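Local coordinates for OsmC family protein (Rhodothermus marinus, PDB 5CML) that probably hydrolyses carboxylic esters, this chain being the N-terminal esterase domain, of alpha/beta-hydrolase type, of a longer protein that also carries an OsmC domain, at residues L62-T67 / R89-F94; A138-L143 / E174-V179. All coordinates share one frame; numbering follows the deposited sequence.

Interaction 1. Residues L62-T67 / R89-F94; sequences LRFDFT and RAACRF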
loop_
_atom_site.group_PDB
_atom_site.type_symbol
_atom_site.label_atom_id
_atom_site.label_comp_id
_atom_site.label_asym_id
_atom_site.label_seq_id
_atom_site.Cartn_x
_atom_site.Cartn_y
_atom_site.Cartn_z
ATOM N N LEU A 62 7.487 7.542 1.000
ATOM C CA LEU A 62 6.538 8.336 0.225
ATOM C C LEU A 62 5.141 7.774 0.480
ATOM O O LEU A 62 4.797 6.674 0.028
ATOM C CB LEU A 62 6.863 8.316 -1.268
ATOM C CG LEU A 62 5.985 9.213 -2.155
ATOM C CD1 LEU A 62 6.243 10.701 -1.861
ATOM C CD2 LEU A 62 6.235 8.934 -3.613
ATOM N N ARG A 63 4.338 8.544 1.198
ATOM C CA ARG A 63 2.970 8.161 1.489
ATOM C C ARG A 63 2.076 8.609 0.365
ATOM O O ARG A 63 2.001 9.799 0.045
ATOM C CB ARG A 63 2.511 8.783 2.795
ATOM C CG ARG A 63 3.201 8.214 3.992
ATOM C CD ARG A 63 2.660 8.807 5.242
ATOM N NE ARG A 63 3.325 10.054 5.617
ATOM C CZ ARG A 63 2.695 11.188 5.896
ATOM N NH1 ARG A 63 1.367 11.279 5.780
ATOM N NH2 ARG A 63 3.407 12.245 6.271
ATOM N N PHE A 64 1.408 7.641 -0.245
ATOM C CA PHE A 64 0.512 7.917 -1.344
ATOM C C PHE A 64 -0.892 7.548 -0.917
ATOM O O PHE A 64 -1.166 6.395 -0.590
ATOM C CB PHE A 64 0.928 7.140 -2.583
ATOM C CG PHE A 64 0.032 7.360 -3.748
ATOM C CD1 PHE A 64 0.226 8.446 -4.583
ATOM C CD2 PHE A 64 -1.024 6.498 -4.001
ATOM C CE1 PHE A 64 -0.600 8.661 -5.661
ATOM C CE2 PHE A 64 -1.860 6.710 -5.085
ATOM C CZ PHE A 64 -1.648 7.792 -5.908
ATOM N N ASP A 65 -1.765 8.545 -0.902
ATOM C CA ASP A 65 -3.151 8.359 -0.493
ATOM C C ASP A 65 -3.964 7.716 -1.606
ATOM O O ASP A 65 -4.359 8.372 -2.577
ATOM C CB ASP A 65 -3.757 9.707 -0.107
ATOM C CG ASP A 65 -5.240 9.631 0.134
ATOM O OD1 ASP A 65 -5.746 8.543 0.494
ATOM O OD2 ASP A 65 -5.902 10.673 -0.036
ATOM N N PHE A 66 -4.234 6.428 -1.437
ATOM C CA PHE A 66 -4.889 5.640 -2.471
ATOM C C PHE A 66 -6.355 6.024 -2.622
ATOM O O PHE A 66 -6.973 5.749 -3.647
ATOM C CB PHE A 66 -4.742 4.151 -2.127
ATOM C CG PHE A 66 -5.130 3.234 -3.235
ATOM C CD1 PHE A 66 -4.225 2.902 -4.230
ATOM C CD2 PHE A 66 -6.407 2.710 -3.290
ATOM C CE1 PHE A 66 -4.606 2.041 -5.281
ATOM C CE2 PHE A 66 -6.782 1.851 -4.321
ATOM C CZ PHE A 66 -5.873 1.519 -5.309
ATOM N N THR A 67 -6.919 6.655 -1.594
ATOM C CA THR A 67 -8.342 6.969 -1.591
ATOM C C THR A 67 -8.690 8.208 -2.396
ATOM O O THR A 67 -9.845 8.394 -2.762
ATOM C CB THR A 67 -8.866 7.217 -0.176
ATOM O OG1 THR A 67 -8.392 8.495 0.258
ATOM C CG2 THR A 67 -8.422 6.121 0.797
ATOM N N ARG A 89 2.281 3.881 -10.459
ATOM C CA ARG A 89 3.483 3.865 -11.287
ATOM C C ARG A 89 4.102 5.260 -11.344
ATOM O O ARG A 89 5.322 5.381 -11.298
ATOM C CB ARG A 89 3.172 3.355 -12.702
ATOM C CG ARG A 89 2.678 1.924 -12.726
ATOM C CD ARG A 89 2.223 1.568 -14.111
ATOM N NE ARG A 89 1.669 0.220 -14.120
ATOM C CZ ARG A 89 0.473 -0.101 -14.591
ATOM N NH1 ARG A 89 -0.320 0.821 -15.143
ATOM N NH2 ARG A 89 0.069 -1.359 -14.512
ATOM N N ALA A 90 3.265 6.296 -11.411
ATOM C CA ALA A 90 3.745 7.677 -11.472
ATOM C C ALA A 90 4.514 8.051 -10.201
ATOM O O ALA A 90 5.510 8.807 -10.240
ATOM C CB ALA A 90 2.580 8.630 -11.688
ATOM N N ALA A 91 4.067 7.506 -9.074
ATOM C CA ALA A 91 4.723 7.776 -7.814
ATOM C C ALA A 91 6.096 7.108 -7.801
ATOM O O ALA A 91 7.067 7.656 -7.265
ATOM C CB ALA A 91 3.878 7.274 -6.648
ATOM N N CYS A 92 6.163 5.898 -8.350
ATOM C CA CYS A 92 7.423 5.173 -8.431
ATOM C C CYS A 92 8.407 5.901 -9.356
ATOM O O CYS A 92 9.597 6.014 -9.037
ATOM C CB CYS A 92 7.202 3.754 -8.919
ATOM S SG CYS A 92 6.416 2.647 -7.716
ATOM N N ARG A 93 7.909 6.408 -10.482
ATOM C CA ARG A 93 8.751 7.173 -11.416
ATOM C C ARG A 93 9.278 8.452 -10.766
ATOM O O ARG A 93 10.419 8.850 -11.002
ATOM C CB ARG A 93 7.982 7.502 -12.706
ATOM C CG ARG A 93 7.729 6.240 -13.556
ATOM C CD ARG A 93 7.351 6.575 -14.987
ATOM N NE ARG A 93 6.183 7.438 -15.033
ATOM C CZ ARG A 93 4.925 7.014 -15.058
ATOM N NH1 ARG A 93 4.629 5.711 -15.050
ATOM N NH2 ARG A 93 3.949 7.907 -15.100
ATOM N N PHE A 94 8.451 9.086 -9.941
ATOM C CA PHE A 94 8.850 10.300 -9.236
ATOM C C PHE A 94 10.032 9.988 -8.325
ATOM O O PHE A 94 11.029 10.708 -8.319
ATOM C CB PHE A 94 7.669 10.862 -8.441
ATOM C CG PHE A 94 8.057 11.859 -7.385
ATOM C CD1 PHE A 94 8.313 13.173 -7.718
ATOM C CD2 PHE A 94 8.157 11.486 -6.055
ATOM C CE1 PHE A 94 8.662 14.090 -6.751
ATOM C CE2 PHE A 94 8.507 12.414 -5.090
ATOM C CZ PHE A 94 8.760 13.710 -5.441
#

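Interaction 2. Residues A138-L143 / E174-V179; sequences AHVRHL and EELERV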
loop_
_atom_site.group_PDB
_atom_site.type_symbol
_atom_site.label_atom_id
_atom_site.label_comp_id
_atom_site.label_asym_id
_atom_site.label_seq_id
_atom_site.Cartn_x
_atom_site.Cartn_y
_atom_site.Cartn_z
ATOM N N ALA A 138 -13.434 -11.114 -5.789
ATOM C CA ALA A 138 -14.650 -11.284 -5.018
ATOM C C ALA A 138 -14.584 -10.486 -3.714
ATOM O O ALA A 138 -15.564 -9.852 -3.304
ATOM C CB ALA A 138 -14.910 -12.769 -4.747
ATOM N N HIS A 139 -13.421 -10.477 -3.077
ATOM C CA HIS A 139 -13.294 -9.786 -1.803
ATOM C C HIS A 139 -13.154 -8.271 -2.011
ATOM O O HIS A 139 -13.540 -7.490 -1.149
ATOM C CB HIS A 139 -12.132 -10.381 -1.005
ATOM C CG HIS A 139 -12.466 -11.708 -0.395
ATOM N ND1 HIS A 139 -12.193 -12.907 -1.017
ATOM C CD2 HIS A 139 -13.078 -12.021 0.772
ATOM C CE1 HIS A 139 -12.624 -13.902 -0.257
ATOM N NE2 HIS A 139 -13.168 -13.392 0.832
ATOM N N VAL A 140 -12.655 -7.848 -3.163
ATOM C CA VAL A 140 -12.715 -6.433 -3.506
ATOM C C VAL A 140 -14.160 -6.000 -3.801
ATOM O O VAL A 140 -14.579 -4.930 -3.358
ATOM C CB VAL A 140 -11.799 -6.106 -4.715
ATOM C CG1 VAL A 140 -11.931 -4.639 -5.122
ATOM C CG2 VAL A 140 -10.352 -6.411 -4.355
ATOM N N ARG A 141 -14.917 -6.806 -4.547
ATOM C CA ARG A 141 -16.311 -6.469 -4.843
ATOM C C ARG A 141 -17.148 -6.237 -3.597
ATOM O O ARG A 141 -18.072 -5.421 -3.605
ATOM C CB ARG A 141 -16.965 -7.554 -5.698
ATOM C CG ARG A 141 -16.545 -7.475 -7.141
ATOM C CD ARG A 141 -17.440 -8.306 -8.038
ATOM N NE ARG A 141 -17.323 -9.737 -7.781
ATOM C CZ ARG A 141 -16.412 -10.527 -8.346
ATOM N NH1 ARG A 141 -15.493 -10.013 -9.180
ATOM N NH2 ARG A 141 -16.406 -11.821 -8.063
ATOM N N HIS A 142 -16.823 -6.947 -2.525
ATOM C CA HIS A 142 -17.501 -6.755 -1.248
ATOM C C HIS A 142 -17.431 -5.294 -0.785
ATOM O O HIS A 142 -18.323 -4.808 -0.084
ATOM C CB HIS A 142 -16.881 -7.677 -0.200
ATOM C CG HIS A 142 -17.574 -7.632 1.123
ATOM N ND1 HIS A 142 -17.016 -7.044 2.239
ATOM C CD2 HIS A 142 -18.783 -8.099 1.508
ATOM C CE1 HIS A 142 -17.855 -7.148 3.254
ATOM N NE2 HIS A 142 -18.933 -7.789 2.838
ATOM N N LEU A 143 -16.370 -4.604 -1.190
ATOM C CA LEU A 143 -16.071 -3.239 -0.735
ATOM C C LEU A 143 -16.587 -2.125 -1.648
ATOM O O LEU A 143 -16.588 -0.956 -1.251
ATOM C CB LEU A 143 -14.559 -3.061 -0.605
ATOM C CG LEU A 143 -13.787 -4.124 0.167
ATOM C CD1 LEU A 143 -12.287 -3.871 0.040
ATOM C CD2 LEU A 143 -14.201 -4.176 1.633
ATOM N N GLU A 174 -11.075 -3.809 -12.921
ATOM C CA GLU A 174 -10.945 -4.470 -14.217
ATOM C C GLU A 174 -9.526 -4.943 -14.492
ATOM O O GLU A 174 -9.312 -6.081 -14.925
ATOM C CB GLU A 174 -11.398 -3.547 -15.347
ATOM C CG GLU A 174 -12.871 -3.278 -15.317
ATOM C CD GLU A 174 -13.349 -2.459 -16.505
ATOM O OE1 GLU A 174 -12.569 -2.257 -17.461
ATOM O OE2 GLU A 174 -14.511 -2.014 -16.474
ATOM N N GLU A 175 -8.560 -4.059 -14.255
ATOM C CA GLU A 175 -7.175 -4.387 -14.495
ATOM C C GLU A 175 -6.652 -5.417 -13.509
ATOM O O GLU A 175 -5.874 -6.281 -13.876
ATOM C CB GLU A 175 -6.333 -3.104 -14.440
ATOM C CG GLU A 175 -4.876 -3.269 -14.825
ATOM C CD GLU A 175 -4.164 -1.933 -15.026
ATOM O OE1 GLU A 175 -4.818 -0.863 -14.883
ATOM O OE2 GLU A 175 -2.943 -1.952 -15.337
ATOM N N LEU A 176 -7.065 -5.313 -12.252
ATOM C CA LEU A 176 -6.667 -6.261 -11.225
ATOM C C LEU A 176 -7.159 -7.664 -11.559
ATOM O O LEU A 176 -6.426 -8.651 -11.466
ATOM C CB LEU A 176 -7.224 -5.809 -9.877
ATOM C CG LEU A 176 -6.801 -6.607 -8.660
ATOM C CD1 LEU A 176 -5.312 -6.402 -8.435
ATOM C CD2 LEU A 176 -7.601 -6.171 -7.425
ATOM N N GLU A 177 -8.409 -7.738 -12.000
ATOM C CA GLU A 177 -9.015 -8.994 -12.380
ATOM C C GLU A 177 -8.302 -9.572 -13.613
ATOM O O GLU A 177 -8.032 -10.775 -13.681
ATOM C CB GLU A 177 -10.502 -8.753 -12.603
ATOM C CG GLU A 177 -11.285 -9.916 -13.065
ATOM C CD GLU A 177 -12.788 -9.638 -13.022
ATOM O OE1 GLU A 177 -13.267 -9.039 -12.023
ATOM O OE2 GLU A 177 -13.483 -10.005 -14.000
ATOM N N ARG A 178 -7.928 -8.710 -14.558
ATOM C CA ARG A 178 -7.243 -9.190 -15.764
ATOM C C ARG A 178 -5.817 -9.692 -15.457
ATOM O O ARG A 178 -5.427 -10.728 -15.976
ATOM C CB ARG A 178 -7.207 -8.093 -16.843
ATOM C CG ARG A 178 -6.501 -8.494 -18.163
ATOM C CD ARG A 178 -7.072 -9.802 -18.781
ATOM N NE ARG A 178 -8.509 -9.740 -19.011
ATOM C CZ ARG A 178 -9.102 -9.410 -20.159
ATOM N NH1 ARG A 178 -8.387 -9.089 -21.237
ATOM N NH2 ARG A 178 -10.441 -9.416 -20.229
ATOM N N VAL A 179 -5.035 -8.983 -14.628
ATOM C CA VAL A 179 -3.651 -9.430 -14.386
ATOM C C VAL A 179 -3.604 -10.655 -13.485
ATOM O O VAL A 179 -2.676 -11.467 -13.592
ATOM C CB VAL A 179 -2.738 -8.325 -13.759
ATOM C CG1 VAL A 179 -2.672 -7.117 -14.649
ATOM C CG2 VAL A 179 -3.175 -7.938 -12.354
#

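Interaction 1. Residues L62-T67 / R89-F94
Helix 85-98 lies against the face of the central mixed sheet, and here the strand residues L62 and F64 meet the helix residues A91 and F94. One methyl of L62 does most of the work. Its CG stands anti to the backbone N (chi1 -175°), which carries the isobutyl group from the strand to the helix, where CD2 is 4.0 Å from A91 O and 4.2 Å from A91 CB. The same L62 CD2 meets F94 CD2 at 4.0 Å, approaching the ring obliquely. F64 adds a looser touch, its ring atom CD1 4.4 Å from A91 CB.

No hydrogen bond crosses the interface; it is buried apolar packing. A small residue suits position 91 because it lets L62 come up to the helix backbone and leaves F64 to rest lightly on the CB; the axes of strand 62-65 and helix 89-94 pass 10.4 Å apart, nearly antiparallel at 159°. This is the first half of a beta-alpha-beta crossover of the alpha/beta-hydrolase fold: strand 59-65 leads into helix 85-98, which returns the chain to strand 104-108. On the way the helix also covers strand 30-36, where L33 touches L62, F64 and A91. F94 reaches over toward the edge strand 2-9, its ring meeting that of F8 with the planes only modestly inclined.

Past D65, the last strand residue, the chain turns through F66 and T67. In an Asx turn D65 OD1 accepts from T67 N at 3.0 Å, a donor lying 60° out of the carboxylate plane, while the syn lone pair of D65 OD1 takes T67 OG1 at 2.7 Å. Two donors thus grip one oxygen, and an aspartate, short and doubly accepting, suits this place; its other oxygen, OD2, receives the backbone N-H of G70.

Interaction 2. Residues A138-L143 / E174-V179
R141 NH1 and E177 OE1 form the polar link between the two helices, a long salt bridge of 3.7 Å that is better read as charge attraction than as a firm bond. The carboxylate oxygen lies at the edge of the guanidinium, in its plane, but the two flat groups are turned 84° apart, so the carboxylate does not face the guanidinium as a matched pair of donors and acceptors. R141 is bent at chi3 (-66°), which folds its head back over its own helix, so that A138 CA sits 3.5 Å above one face of the guanidinium plane. E177 comes from the other helix with its CG anti to the backbone N (chi1 177°) and its chain extended. Both residues are exposed, a setting in which solvent probably weakens the attraction, and long charged side chains suit it because they can reach across between the helices while their charged ends stay at the surface.

Deeper in, the contact is apolar. V140 CG2 meets L176 CD2 at 4.1 Å, the two side chains passing at a slant. With the CA atoms of V140 and L176 9.8 Å apart, a branched aliphatic side chain from each helix bridges the separation. V140 also rests on L110 and P134, and L176 on A117 and F85, which places this pair over helix 110-118 of the core domain. Just before helix 137-141, the disulfide between C135 and C210 ties the chain to helix 206-214.

Both helices belong to the excursion between strands 127-131 and 192-196 of the main sheet, which also holds a small antiparallel sheet; the excursion is probably a cap, as many alpha/beta hydrolases carry at this point of the fold.

Interaction 1 belongs to the core of the domain and interaction 2 to the probable cap, and their centres are about 20 Å apart. A direct bond nevertheless joins them: R89 NH2, on the helix of interaction 1, makes a salt bridge of 3.2 Å with E175 OE2, on helix 170-179 of interaction 2. F85, at the start of helix 85-98, also packs on E175 and L176, while F66 meets F172 edge-to-face. The likely catalytic serine, S109, sits on a probable nucleophile elbow that both contacts approach: F64 lies near it without touching, and V140 and L176 pack on helix 110-118, the helix that begins within it.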